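BspA (BspA_V) (PDB 5DZ8) probably mediates adhesion of group B streptococci to host or microbial partners as a cell wall-anchored antigen I/II family polypeptide, of which this chain is the variable domain. Local coordinates at residues Val4-Lys9 with His59-Asn64; Val76-Tyr81 with Phe98-Lys103. All coordinates share one frame; numbering follows the deposited sequence.

How the contacts relate
Both contacts join strands that share no hydrogen bond, and they draw on the same six-stranded antiparallel sheet through its neighbouring strands 47-63 and 69-85. Contact 2 lies in the core, close to the centre of the chain: four buried apolar and aromatic side chains bring this sheet against the smaller three-stranded one. Contact 1 lies about 21 Å from it, centre to centre, and is only partly buried. It spans strands 4-12 and 47-63 of the large sheet itself, at the interface with a second subunit. Its His59 and Tyr61 carry polar atoms, and a diol ether enters between the segments, whereas contact 2 combines an aromatic stack with aliphatic packing.

Contact 1: Val4-Lys9 with His59-Asn64; sequences VAFDIK and HHYVAN. With PEG (di(hydroxyethyl)ether), chain D.
Phe6 and His59 form an edge-to-face aromatic pair in the tight part of this contact. The imidazole presents CE1 over the centre of the phenyl face, His59 CE1 lying 3.6 Å from Phe6 CG, and the two planes stand at 75°. With chi1 59°, the CG of His59 sits between its backbone N and carbonyl carbon, which brings the ring edge round to Phe6. Its two nitrogens are engaged elsewhere: NE2 with Pro31 O, ND1 with the hydroxyl of Tyr165 of the second subunit. Val4 packs closely too, over one face of the Tyr61 ring in a CH-pi contact, its CB 4.2 Å from the ring centroid, while Tyr61 OH reaches on to Phe6 CB at 3.7 Å.

The strands run antiparallel at 163°, but their axes stay 10.3 Å apart and no backbone hydrogen bond joins them; side chains and a di(hydroxyethyl)ether molecule, probably from the crystallisation liquor, span the gap. On this looser side Phe6 N donates to the ether oxygen PEG O2 (2.8 Å), and Tyr61 OH is hydrogen-bonded to the terminal hydroxyl PEG O4 (2.9 Å) at the edge of its ring. Thr29 OG1 also bonds the ligand.

Separately, residues 5-9 pair directly, antiparallel, with a strand of the second subunit. The bound diol probably marks a place where small polar molecules can be held between the strands.

Contact 2: Val76-Tyr81 with Phe98-Lys103; sequences VTLYKY and FRVLTK
Segments 76-81 and 98-103 run almost exactly antiparallel where they touch, their directions 176° apart, yet Leu78 CA and Val100 CA are separated by 9.3 Å, as are Tyr81 CA and Phe98 CA, and no hydrogen bond joins the backbones. The gap is filled by side chains from two different sheets.

Tyr81 and Phe98 carry most of it. Their rings lie face to face, with planes only 8° from parallel and centroids 4.0 Å apart. Overlap is extensive: Tyr81 CD1 meets Phe98 CE2 at 3.7 Å, while at the far end of the tyrosine Tyr81 CZ lies 3.7 Å from Phe98 CG. The hydroxyl end of the tyrosine lies over the CG/CD1 side of the phenyl ring, Tyr81 OH 3.7 Å from Phe98 CD1. Each residue holds its CG anti to the backbone N (chi1 -178° in Tyr81), a shared setting that lets both rings extend from their strands into the space between and lie flat on one another. His39 touches both aromatic side chains.

Alongside the stack, Leu78 and Val100 meet more loosely, Leu78 CG standing 4.5 Å from Val100 CG1. Phe35, Leu53, Leu123 and Phe147 surround the leucine and continue the apolar layer. Between Leu78 and Tyr81, a classic beta bulge puts both Tyr79 and Lys80 opposite Thr54, which accounts for the three-residue step between two inward-pointing side chains.

This buried aromatic and aliphatic layer is consistent with a beta-sandwich-like core, in which the six- and three-stranded antiparallel sheets pack against each other.

Contact 1: Val4-Lys9 with His59-Asn64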
loop_
_atom_site.group_PDB
_atom_site.type_symbol
_atom_site.label_atom_id
_atom_site.label_comp_id
_atom_site.label_asym_id
_atom_site.label_seq_id
_atom_site.Cartn_x
_atom_site.Cartn_y
_atom_site.Cartn_z
ATOM N N VAL A 4 -20.093 31.963 17.081
ATOM C CA VAL A 4 -19.649 30.626 16.919
ATOM C C VAL A 4 -18.209 30.525 16.499
ATOM O O VAL A 4 -17.864 31.106 15.548
ATOM C CB VAL A 4 -20.479 29.903 15.868
ATOM C CG1 VAL A 4 -19.940 28.471 15.723
ATOM C CG2 VAL A 4 -21.946 29.872 16.305
ATOM N N ALA A 5 -17.412 29.714 17.193
ATOM C CA ALA A 5 -16.090 29.367 16.739
ATOM C C ALA A 5 -16.092 28.050 15.915
ATOM O O ALA A 5 -16.524 26.978 16.392
ATOM C CB ALA A 5 -15.175 29.251 17.947
ATOM N N PHE A 6 -15.626 28.158 14.674
ATOM C CA PHE A 6 -15.590 27.059 13.730
ATOM C C PHE A 6 -14.149 26.585 13.632
ATOM O O PHE A 6 -13.276 27.390 13.521
ATOM C CB PHE A 6 -16.091 27.477 12.331
ATOM C CG PHE A 6 -15.573 26.610 11.198
ATOM C CD1 PHE A 6 -15.946 25.267 11.083
ATOM C CD2 PHE A 6 -14.698 27.119 10.266
ATOM C CE1 PHE A 6 -15.481 24.465 10.039
ATOM C CE2 PHE A 6 -14.227 26.332 9.191
ATOM C CZ PHE A 6 -14.612 24.990 9.091
ATOM N N ASP A 7 -13.903 25.291 13.676
ATOM C CA ASP A 7 -12.607 24.803 13.228
ATOM C C ASP A 7 -12.693 23.522 12.469
ATOM O O ASP A 7 -13.700 22.818 12.511
ATOM C CB ASP A 7 -11.595 24.674 14.365
ATOM C CG ASP A 7 -10.353 25.636 14.172
ATOM O OD1 ASP A 7 -9.766 25.778 12.996
ATOM O OD2 ASP A 7 -9.965 26.236 15.211
ATOM N N ILE A 8 -11.621 23.243 11.731
ATOM C CA ILE A 8 -11.449 21.958 11.129
ATOM C C ILE A 8 -10.034 21.502 11.381
ATOM O O ILE A 8 -9.135 22.295 11.411
ATOM C CB ILE A 8 -11.906 21.917 9.643
ATOM C CG1 ILE A 8 -11.929 20.479 9.129
ATOM C CG2 ILE A 8 -10.987 22.725 8.754
ATOM C CD1 ILE A 8 -12.554 20.347 7.734
ATOM N N LYS A 9 -9.879 20.205 11.600
ATOM C CA LYS A 9 -8.624 19.605 11.896
ATOM C C LYS A 9 -8.517 18.148 11.403
ATOM O O LYS A 9 -9.484 17.536 10.998
ATOM C CB LYS A 9 -8.334 19.714 13.401
ATOM C CG LYS A 9 -9.185 18.924 14.334
ATOM C CD LYS A 9 -9.474 19.768 15.621
ATOM C CE LYS A 9 -10.987 19.916 15.927
ATOM N NZ LYS A 9 -11.861 20.470 14.812
ATOM N N HIS A 59 -21.498 26.007 5.575
ATOM C CA HIS A 59 -22.334 26.013 6.752
ATOM C C HIS A 59 -23.040 27.356 6.947
ATOM O O HIS A 59 -22.656 28.371 6.386
ATOM C CB HIS A 59 -21.507 25.618 8.009
ATOM C CG HIS A 59 -20.347 26.518 8.273
ATOM N ND1 HIS A 59 -19.145 26.043 8.713
ATOM C CD2 HIS A 59 -20.178 27.840 8.105
ATOM C CE1 HIS A 59 -18.286 27.029 8.833
ATOM N NE2 HIS A 59 -18.889 28.139 8.463
ATOM N N HIS A 60 -24.073 27.349 7.763
ATOM C CA HIS A 60 -24.738 28.596 8.135
ATOM C C HIS A 60 -25.373 28.435 9.525
ATOM O O HIS A 60 -25.618 27.322 9.993
ATOM C CB HIS A 60 -25.743 29.048 7.080
ATOM C CG HIS A 60 -26.975 28.214 7.012
ATOM N ND1 HIS A 60 -27.040 27.030 6.297
ATOM C CD2 HIS A 60 -28.205 28.395 7.557
ATOM C CE1 HIS A 60 -28.242 26.495 6.440
ATOM N NE2 HIS A 60 -28.964 27.303 7.206
ATOM N N TYR A 61 -25.556 29.574 10.162
ATOM C CA TYR A 61 -25.923 29.671 11.538
ATOM C C TYR A 61 -27.218 30.471 11.729
ATOM O O TYR A 61 -27.329 31.569 11.192
ATOM C CB TYR A 61 -24.844 30.435 12.295
ATOM C CG TYR A 61 -23.468 29.929 12.180
ATOM C CD1 TYR A 61 -23.177 28.577 12.362
ATOM C CD2 TYR A 61 -22.407 30.804 11.907
ATOM C CE1 TYR A 61 -21.882 28.095 12.234
ATOM C CE2 TYR A 61 -21.102 30.315 11.786
ATOM C CZ TYR A 61 -20.859 28.953 11.952
ATOM O OH TYR A 61 -19.583 28.488 11.914
ATOM N N VAL A 62 -28.134 29.955 12.552
ATOM C CA VAL A 62 -29.283 30.756 13.025
ATOM C C VAL A 62 -29.211 31.089 14.539
ATOM O O VAL A 62 -29.199 30.197 15.372
ATOM C CB VAL A 62 -30.621 30.064 12.682
ATOM C CG1 VAL A 62 -31.806 30.902 13.176
ATOM C CG2 VAL A 62 -30.715 29.856 11.167
ATOM N N ALA A 63 -29.127 32.373 14.890
ATOM C CA ALA A 63 -29.135 32.766 16.325
ATOM C C ALA A 63 -30.568 32.699 16.906
ATOM O O ALA A 63 -31.502 33.083 16.235
ATOM C CB ALA A 63 -28.563 34.154 16.492
ATOM N N ASN A 64 -30.741 32.181 18.118
ATOM C CA ASN A 64 -32.048 32.245 18.813
ATOM C C ASN A 64 -32.023 33.285 19.915
ATOM O O ASN A 64 -30.940 33.667 20.344
ATOM C CB ASN A 64 -32.412 30.892 19.407
ATOM C CG ASN A 64 -32.386 29.797 18.381
ATOM O OD1 ASN A 64 -32.984 29.937 17.329
ATOM N ND2 ASN A 64 -31.692 28.694 18.686
HETATM C C1 PEG D . -13.074 30.038 12.133
HETATM O O1 PEG D . -12.013 30.616 11.308
HETATM C C2 PEG D . -14.009 31.066 12.826
HETATM O O2 PEG D . -15.314 30.571 13.269
HETATM C C3 PEG D . -16.396 31.520 13.229
HETATM C C4 PEG D . -17.712 30.969 12.618
HETATM O O4 PEG D . -17.690 30.541 11.226
#

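Contact 2: Val76-Tyr81 with Phe98-Lys103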
loop_
_atom_site.group_PDB
_atom_site.type_symbol
_atom_site.label_atom_id
_atom_site.label_comp_id
_atom_site.label_asym_id
_atom_site.label_seq_id
_atom_site.Cartn_x
_atom_site.Cartn_y
_atom_site.Cartn_z
ATOM N N VAL A 76 -19.324 19.792 2.339
ATOM C CA VAL A 76 -17.954 20.210 2.321
ATOM C C VAL A 76 -17.358 20.018 0.927
ATOM O O VAL A 76 -17.554 18.976 0.318
ATOM C CB VAL A 76 -17.112 19.478 3.369
ATOM C CG1 VAL A 76 -17.215 17.957 3.236
ATOM C CG2 VAL A 76 -15.663 19.933 3.277
ATOM N N THR A 77 -16.658 21.049 0.432
ATOM C CA THR A 77 -16.157 21.011 -0.887
ATOM C C THR A 77 -14.662 20.927 -0.834
ATOM O O THR A 77 -14.050 21.690 -0.122
ATOM C CB THR A 77 -16.593 22.262 -1.671
ATOM O OG1 THR A 77 -18.012 22.245 -1.775
ATOM C CG2 THR A 77 -16.018 22.221 -3.088
ATOM N N LEU A 78 -14.078 19.999 -1.574
ATOM C CA LEU A 78 -12.648 20.005 -1.803
ATOM C C LEU A 78 -12.306 20.671 -3.148
ATOM O O LEU A 78 -12.843 20.284 -4.175
ATOM C CB LEU A 78 -12.074 18.600 -1.774
ATOM C CG LEU A 78 -12.100 17.774 -0.466
ATOM C CD1 LEU A 78 -11.550 18.494 0.771
ATOM C CD2 LEU A 78 -13.493 17.273 -0.178
ATOM N N TYR A 79 -11.369 21.614 -3.114
ATOM C CA TYR A 79 -10.937 22.345 -4.288
ATOM C C TYR A 79 -9.714 21.696 -4.893
ATOM O O TYR A 79 -9.799 21.099 -5.960
ATOM C CB TYR A 79 -10.634 23.805 -3.949
ATOM C CG TYR A 79 -11.812 24.652 -3.462
ATOM C CD1 TYR A 79 -13.120 24.396 -3.838
ATOM C CD2 TYR A 79 -11.577 25.782 -2.674
ATOM C CE1 TYR A 79 -14.161 25.187 -3.377
ATOM C CE2 TYR A 79 -12.607 26.596 -2.238
ATOM C CZ TYR A 79 -13.893 26.290 -2.576
ATOM O OH TYR A 79 -14.865 27.114 -2.121
ATOM N N LYS A 80 -8.575 21.771 -4.216
ATOM C CA LYS A 80 -7.336 21.334 -4.832
ATOM C C LYS A 80 -6.461 20.534 -3.897
ATOM O O LYS A 80 -6.452 20.751 -2.696
ATOM C CB LYS A 80 -6.543 22.542 -5.336
ATOM C CG LYS A 80 -7.173 23.216 -6.539
ATOM C CD LYS A 80 -6.254 24.262 -7.196
ATOM C CE LYS A 80 -6.994 25.147 -8.212
ATOM N NZ LYS A 80 -7.836 24.344 -9.187
ATOM N N TYR A 81 -5.692 19.644 -4.488
ATOM C CA TYR A 81 -4.546 19.068 -3.854
ATOM C C TYR A 81 -3.287 19.385 -4.631
ATOM O O TYR A 81 -3.141 18.956 -5.774
ATOM C CB TYR A 81 -4.683 17.558 -3.693
ATOM C CG TYR A 81 -3.490 16.938 -2.970
ATOM C CD1 TYR A 81 -3.261 17.198 -1.620
ATOM C CD2 TYR A 81 -2.567 16.145 -3.655
ATOM C CE1 TYR A 81 -2.154 16.668 -0.961
ATOM C CE2 TYR A 81 -1.449 15.615 -3.008
ATOM C CZ TYR A 81 -1.253 15.870 -1.672
ATOM O OH TYR A 81 -0.158 15.346 -1.035
ATOM N N PHE A 98 -1.807 9.496 -1.939
ATOM C CA PHE A 98 -2.676 10.381 -1.225
ATOM C C PHE A 98 -4.094 10.085 -1.663
ATOM O O PHE A 98 -4.366 10.001 -2.876
ATOM C CB PHE A 98 -2.313 11.847 -1.503
ATOM C CG PHE A 98 -3.097 12.817 -0.654
ATOM C CD1 PHE A 98 -2.671 13.144 0.627
ATOM C CD2 PHE A 98 -4.267 13.349 -1.110
ATOM C CE1 PHE A 98 -3.396 14.019 1.422
ATOM C CE2 PHE A 98 -5.008 14.210 -0.329
ATOM C CZ PHE A 98 -4.579 14.542 0.953
ATOM N N ARG A 99 -4.988 9.908 -0.682
ATOM C CA ARG A 99 -6.392 9.672 -0.965
ATOM C C ARG A 99 -7.284 10.524 -0.087
ATOM O O ARG A 99 -6.988 10.765 1.056
ATOM C CB ARG A 99 -6.856 8.243 -0.738
ATOM C CG ARG A 99 -6.146 7.147 -1.487
ATOM C CD ARG A 99 -6.949 5.830 -1.375
ATOM N NE ARG A 99 -6.104 4.715 -1.799
ATOM C CZ ARG A 99 -5.103 4.195 -1.089
ATOM N NH1 ARG A 99 -4.804 4.641 0.120
ATOM N NH2 ARG A 99 -4.370 3.219 -1.595
ATOM N N VAL A 100 -8.421 10.885 -0.642
ATOM C CA VAL A 100 -9.509 11.472 0.100
ATOM C C VAL A 100 -10.692 10.558 -0.081
ATOM O O VAL A 100 -10.957 10.047 -1.172
ATOM C CB VAL A 100 -9.862 12.890 -0.435
ATOM C CG1 VAL A 100 -10.986 13.496 0.327
ATOM C CG2 VAL A 100 -8.637 13.772 -0.401
ATOM N N LEU A 101 -11.396 10.331 1.010
ATOM C CA LEU A 101 -12.579 9.494 0.981
ATOM C C LEU A 101 -13.678 10.154 1.748
ATOM O O LEU A 101 -13.429 10.998 2.596
ATOM C CB LEU A 101 -12.306 8.109 1.600
ATOM C CG LEU A 101 -11.039 7.356 1.235
ATOM C CD1 LEU A 101 -9.890 7.826 2.097
ATOM C CD2 LEU A 101 -11.205 5.869 1.464
ATOM N N THR A 102 -14.896 9.693 1.510
ATOM C CA THR A 102 -16.043 10.182 2.239
ATOM C C THR A 102 -15.984 9.672 3.675
ATOM O O THR A 102 -15.204 8.778 3.992
ATOM C CB THR A 102 -17.341 9.659 1.628
ATOM O OG1 THR A 102 -17.285 8.227 1.650
ATOM C CG2 THR A 102 -17.513 10.171 0.212
ATOM N N LYS A 103 -16.791 10.257 4.542
ATOM C CA LYS A 103 -17.023 9.632 5.861
ATOM C C LYS A 103 -17.295 8.147 5.847
ATOM O O LYS A 103 -16.996 7.473 6.817
ATOM C CB LYS A 103 -18.284 10.113 6.484
ATOM C CG LYS A 103 -18.283 11.485 6.996
ATOM C CD LYS A 103 -19.743 11.785 7.307
ATOM C CE LYS A 103 -20.532 12.010 6.033
ATOM N NZ LYS A 103 -21.980 11.934 6.277
#